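Local atomic coordinates of hypothetical acetyltransferase (Deinococcus radiodurans, PDB entry 3S6F), a protein that binds coenzyme A and, as a member of the GNAT family, probably transfers acetyl groups from acetyl-coenzyme A to amino groups. Residues V64-I76 / M95-D109. Residues are numbered along the deposited sequence; the frame is centred on the assembly and turned at random.
Sequences VNALSDGILAASI and MRRVLTELGDLYMVD
Ser-68 meets Leu-102 through carbon and through water: its CB rests on Leu-102 CD2 at 3.7 Å, while a water bridges its OG to the carbonyl O of Leu-102 at the C-terminal end of helix 90-102. The setting is the beta-alpha-beta crossover of a GNAT fold (strand 73-81, this helix, strand 107-112), and it illustrates how one beta hairpin can pack against the crossover helix with strand 64-68 while residues 73-75 pair with the strand that follows. Ser-68 OG, anti to the backbone N (chi1 -175°), also accepts from Gly-70 N at 3.0 Å, closing an ST turn at the hairpin bend. Without that hydroxyl, as with an alanine here, the bridging water and Gly-70 N would probably both lose this partner, weakening the tie between bend and helix end. Asp-69 OD1 gathers the backbone N-H groups of Ile-71, Leu-72 and Ala-73, fixing the loop that leads into the parallel pairing.

There Met-107 N and Asp-109 N donate to Leu-72 O and Ala-74 O, while Ala-74 N and Ile-76 N donate to Met-107 O and Asp-109 O. Residues 107-109 also pair antiparallel with a strand of the second subunit, extending the sheet, and Asp-109 OD2 reaches Ser-111 of that subunit.

Val-98 CB faces Val-64 CG1 at 3.7 Å, and both Leu-102 methyls lie against Ala-66 CB and Ala-74 CB. Leu-105 CD2 lies against the Gly-70 to Ile-71 peptide, CD1 toward Ala-74 CB. Ile-76, extended (chi2 171°), places CD1 3.8 Å from selenomethionine Met-95 CE and 3.9 Å from Val-108 CG1.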
loop_
_atom_site.group_PDB
_atom_site.type_symbol
_atom_site.label_atom_id
_atom_site.label_comp_id
_atom_site.label_asym_id
_atom_site.label_seq_id
_atom_site.Cartn_x
_atom_site.Cartn_y
_atom_site.Cartn_z
ATOM N N VAL A 64 10.587 -9.379 -2.583
ATOM C CA VAL A 64 9.334 -8.812 -2.074
ATOM C C VAL A 64 9.582 -7.326 -1.870
ATOM O O VAL A 64 10.673 -6.923 -1.432
ATOM C CB VAL A 64 8.901 -9.499 -0.772
ATOM C CG1 VAL A 64 9.950 -9.376 0.338
ATOM C CG2 VAL A 64 7.546 -9.034 -0.297
ATOM N N ASN A 65 8.584 -6.499 -2.156
ATOM C CA ASN A 65 8.686 -5.074 -1.879
ATOM C C ASN A 65 7.544 -4.612 -0.995
ATOM O O ASN A 65 6.542 -5.307 -0.819
ATOM C CB ASN A 65 8.768 -4.221 -3.161
ATOM C CG ASN A 65 7.465 -4.196 -3.968
ATOM O OD1 ASN A 65 6.713 -5.164 -3.963
ATOM N ND2 ASN A 65 7.270 -3.108 -4.722
ATOM N N ALA A 66 7.665 -3.382 -0.485
ATOM C CA ALA A 66 6.634 -2.827 0.371
ATOM C C ALA A 66 6.620 -1.310 0.241
ATOM O O ALA A 66 7.674 -0.652 0.136
ATOM C CB ALA A 66 6.798 -3.235 1.832
ATOM N N LEU A 67 5.412 -0.777 0.331
ATOM C CA LEU A 67 5.143 0.658 0.481
ATOM C C LEU A 67 4.841 0.898 1.941
ATOM O O LEU A 67 4.252 0.038 2.602
ATOM C CB LEU A 67 3.922 1.049 -0.359
ATOM C CG LEU A 67 3.868 0.487 -1.788
ATOM C CD1 LEU A 67 2.558 0.930 -2.458
ATOM C CD2 LEU A 67 5.103 0.826 -2.638
ATOM N N SER A 68 5.197 2.063 2.484
ATOM C CA SER A 68 4.958 2.327 3.893
ATOM C C SER A 68 4.993 3.823 4.173
ATOM O O SER A 68 5.706 4.560 3.489
ATOM C CB SER A 68 6.078 1.660 4.711
ATOM O OG SER A 68 5.812 1.810 6.092
ATOM N N ASP A 69 4.266 4.259 5.215
ATOM C CA ASP A 69 4.440 5.592 5.761
ATOM C C ASP A 69 5.288 5.600 7.040
ATOM O O ASP A 69 5.527 6.662 7.574
ATOM C CB ASP A 69 3.100 6.317 5.956
ATOM C CG ASP A 69 2.150 5.671 6.931
ATOM O OD1 ASP A 69 2.606 4.868 7.801
ATOM O OD2 ASP A 69 0.924 5.948 6.795
ATOM N N GLY A 70 5.699 4.417 7.501
ATOM C CA GLY A 70 6.534 4.345 8.685
ATOM C C GLY A 70 5.869 4.679 9.985
ATOM O O GLY A 70 6.531 4.695 11.039
ATOM N N ILE A 71 4.571 4.946 9.953
ATOM C CA ILE A 71 3.853 5.383 11.151
ATOM C C ILE A 71 2.638 4.533 11.440
ATOM O O ILE A 71 2.397 4.187 12.614
ATOM C CB ILE A 71 3.425 6.864 11.076
ATOM C CG1 ILE A 71 4.624 7.783 10.902
ATOM C CG2 ILE A 71 2.585 7.290 12.292
ATOM C CD1 ILE A 71 4.277 9.234 10.519
ATOM N N LEU A 72 1.848 4.216 10.416
ATOM C CA LEU A 72 0.586 3.496 10.608
ATOM C C LEU A 72 0.370 2.366 9.622
ATOM O O LEU A 72 -0.301 1.393 9.984
ATOM C CB LEU A 72 -0.595 4.453 10.564
ATOM C CG LEU A 72 -1.886 3.941 11.226
ATOM C CD1 LEU A 72 -1.757 3.951 12.738
ATOM C CD2 LEU A 72 -3.112 4.747 10.732
ATOM N N ALA A 73 0.851 2.486 8.369
ATOM C CA ALA A 73 0.427 1.582 7.331
ATOM C C ALA A 73 1.490 1.221 6.312
ATOM O O ALA A 73 2.269 2.066 5.917
ATOM C CB ALA A 73 -0.829 2.135 6.589
ATOM N N ALA A 74 1.387 -0.011 5.834
ATOM C CA ALA A 74 2.217 -0.526 4.791
ATOM C C ALA A 74 1.411 -1.467 3.911
ATOM O O ALA A 74 0.407 -2.052 4.322
ATOM C CB ALA A 74 3.441 -1.240 5.355
ATOM N N SER A 75 1.850 -1.621 2.664
ATOM C CA SER A 75 1.289 -2.635 1.794
ATOM C C SER A 75 2.376 -3.298 0.974
ATOM O O SER A 75 3.428 -2.723 0.715
ATOM C CB SER A 75 0.218 -2.064 0.876
ATOM O OG SER A 75 0.800 -1.169 -0.085
ATOM N N ILE A 76 2.093 -4.525 0.547
ATOM C CA ILE A 76 3.072 -5.395 -0.122
ATOM C C ILE A 76 2.624 -5.644 -1.558
ATOM O O ILE A 76 1.777 -6.500 -1.780
ATOM C CB ILE A 76 3.278 -6.704 0.648
ATOM C CG1 ILE A 76 3.828 -6.346 2.097
ATOM C CG2 ILE A 76 4.242 -7.637 -0.103
ATOM C CD1 ILE A 76 3.904 -7.475 3.095
HETATM N N MSE A 95 8.577 -13.044 3.172
HETATM C CA MSE A 95 7.516 -12.344 3.881
HETATM C C MSE A 95 7.897 -12.027 5.334
HETATM O O MSE A 95 7.702 -10.903 5.814
HETATM C CB MSE A 95 6.218 -13.153 3.831
HETATM C CG MSE A 95 5.494 -13.108 2.522
HETATM SE SE MSE A 95 4.812 -11.348 2.067
HETATM C CE MSE A 95 3.528 -11.198 3.560
ATOM N N ARG A 96 8.446 -13.010 6.045
ATOM C CA ARG A 96 8.860 -12.726 7.414
ATOM C C ARG A 96 9.910 -11.602 7.437
ATOM O O ARG A 96 9.862 -10.699 8.283
ATOM C CB ARG A 96 9.422 -13.992 8.075
ATOM C CG ARG A 96 8.391 -15.044 8.451
ATOM C CD ARG A 96 8.992 -16.167 9.292
ATOM N NE ARG A 96 9.859 -17.003 8.511
ATOM C CZ ARG A 96 9.442 -18.062 7.811
ATOM N NH1 ARG A 96 8.161 -18.466 7.832
ATOM N NH2 ARG A 96 10.352 -18.714 7.111
ATOM N N ARG A 97 10.869 -11.652 6.511
ATOM C CA ARG A 97 11.919 -10.641 6.483
ATOM C C ARG A 97 11.387 -9.261 6.131
ATOM O O ARG A 97 11.851 -8.283 6.704
ATOM C CB ARG A 97 13.039 -11.072 5.552
ATOM C CG ARG A 97 13.880 -12.198 6.169
ATOM C CD ARG A 97 14.858 -12.764 5.173
ATOM N NE ARG A 97 15.720 -13.783 5.768
ATOM C CZ ARG A 97 16.926 -13.547 6.266
ATOM N NH1 ARG A 97 17.475 -12.343 6.250
ATOM N NH2 ARG A 97 17.614 -14.584 6.745
ATOM N N VAL A 98 10.427 -9.148 5.214
ATOM C CA VAL A 98 9.921 -7.812 4.875
ATOM C C VAL A 98 9.089 -7.247 6.033
ATOM O O VAL A 98 9.129 -6.044 6.297
ATOM C CB VAL A 98 9.169 -7.780 3.532
ATOM C CG1 VAL A 98 7.731 -8.290 3.605
ATOM C CG2 VAL A 98 9.219 -6.359 2.952
ATOM N N LEU A 99 8.390 -8.132 6.758
ATOM C CA LEU A 99 7.639 -7.684 7.922
ATOM C C LEU A 99 8.599 -7.156 8.995
ATOM O O LEU A 99 8.320 -6.133 9.620
ATOM C CB LEU A 99 6.710 -8.793 8.445
ATOM C CG LEU A 99 5.564 -9.166 7.514
ATOM C CD1 LEU A 99 4.890 -10.459 7.985
ATOM C CD2 LEU A 99 4.569 -8.038 7.370
ATOM N N THR A 100 9.749 -7.785 9.151
ATOM C CA THR A 100 10.777 -7.282 10.065
ATOM C C THR A 100 11.261 -5.902 9.612
ATOM O O THR A 100 11.403 -4.965 10.432
ATOM C CB THR A 100 11.927 -8.258 10.187
ATOM O OG1 THR A 100 11.422 -9.470 10.782
ATOM C CG2 THR A 100 13.090 -7.673 11.002
ATOM N N GLU A 101 11.498 -5.718 8.319
ATOM C CA GLU A 101 11.954 -4.406 7.812
ATOM C C GLU A 101 10.937 -3.306 8.023
ATOM O O GLU A 101 11.276 -2.157 8.287
ATOM C CB GLU A 101 12.353 -4.461 6.361
ATOM C CG GLU A 101 13.544 -5.329 6.027
ATOM C CD GLU A 101 14.753 -4.966 6.833
ATOM O OE1 GLU A 101 15.166 -3.796 6.740
ATOM O OE2 GLU A 101 15.295 -5.817 7.529
ATOM N N LEU A 102 9.657 -3.654 7.915
ATOM C CA LEU A 102 8.578 -2.695 8.076
ATOM C C LEU A 102 8.387 -2.246 9.507
ATOM O O LEU A 102 7.928 -1.124 9.751
ATOM C CB LEU A 102 7.258 -3.272 7.552
ATOM C CG LEU A 102 7.131 -3.298 6.029
ATOM C CD1 LEU A 102 5.965 -4.157 5.611
ATOM C CD2 LEU A 102 7.058 -1.873 5.470
ATOM N N GLY A 103 8.681 -3.116 10.459
ATOM C CA GLY A 103 8.407 -2.861 11.855
ATOM C C GLY A 103 6.947 -3.111 12.233
ATOM O O GLY A 103 6.121 -3.565 11.451
ATOM N N ASP A 104 6.593 -2.818 13.483
ATOM C CA ASP A 104 5.287 -3.217 14.028
ATOM C C ASP A 104 4.162 -2.210 13.792
ATOM O O ASP A 104 3.328 -1.982 14.637
ATOM C CB ASP A 104 5.413 -3.569 15.511
ATOM C CG ASP A 104 6.104 -4.916 15.737
ATOM O OD1 ASP A 104 6.151 -5.761 14.807
ATOM O OD2 ASP A 104 6.542 -5.120 16.875
ATOM N N LEU A 105 4.135 -1.626 12.612
ATOM C CA LEU A 105 3.043 -0.775 12.092
ATOM C C LEU A 105 1.704 -1.346 12.359
ATOM O O LEU A 105 1.517 -2.569 12.226
ATOM C CB LEU A 105 3.103 -0.706 10.563
ATOM C CG LEU A 105 4.356 -0.094 9.988
ATOM C CD1 LEU A 105 4.415 -0.243 8.470
ATOM C CD2 LEU A 105 4.510 1.389 10.479
ATOM N N TYR A 106 0.717 -0.519 12.606
ATOM C CA TYR A 106 -0.620 -0.966 12.820
ATOM C C TYR A 106 -1.190 -1.814 11.686
ATOM O O TYR A 106 -1.747 -2.891 11.928
ATOM C CB TYR A 106 -1.533 0.255 13.111
ATOM C CG TYR A 106 -2.991 -0.120 13.272
ATOM C CD1 TYR A 106 -3.347 -1.134 14.152
ATOM C CD2 TYR A 106 -3.987 0.498 12.558
ATOM C CE1 TYR A 106 -4.639 -1.531 14.269
ATOM C CE2 TYR A 106 -5.328 0.116 12.692
ATOM C CZ TYR A 106 -5.630 -0.941 13.564
ATOM O OH TYR A 106 -6.907 -1.429 13.709
HETATM N N MSE A 107 -1.039 -1.342 10.451
HETATM C CA MSE A 107 -1.644 -2.007 9.293
HETATM C C MSE A 107 -0.596 -2.490 8.315
HETATM O O MSE A 107 0.234 -1.707 7.874
HETATM C CB MSE A 107 -2.540 -1.032 8.525
HETATM C CG MSE A 107 -3.685 -0.494 9.321
HETATM SE SE MSE A 107 -4.434 1.144 8.516
HETATM C CE MSE A 107 -4.932 0.446 6.808
ATOM N N VAL A 108 -0.696 -3.757 7.923
ATOM C CA VAL A 108 0.029 -4.285 6.766
ATOM C C VAL A 108 -0.996 -5.023 5.938
ATOM O O VAL A 108 -1.707 -5.903 6.469
ATOM C CB VAL A 108 1.166 -5.231 7.129
ATOM C CG1 VAL A 108 1.914 -5.655 5.862
ATOM C CG2 VAL A 108 2.157 -4.538 8.127
ATOM N N ASP A 109 -1.076 -4.703 4.655
ATOM C CA ASP A 109 -2.104 -5.246 3.797
ATOM C C ASP A 109 -1.549 -5.623 2.431
ATOM O O ASP A 109 -0.583 -5.028 1.930
ATOM C CB ASP A 109 -3.243 -4.213 3.582
ATOM C CG ASP A 109 -3.990 -3.843 4.855
ATOM O OD1 ASP A 109 -3.382 -3.214 5.763
ATOM O OD2 ASP A 109 -5.183 -4.146 4.953
HETATM O O HOH W 1 7.779 0.935 7.792
HETATM O O HOH W 2 1.471 1.921 13.898
HETATM O O HOH W 3 -2.076 -0.886 4.864
#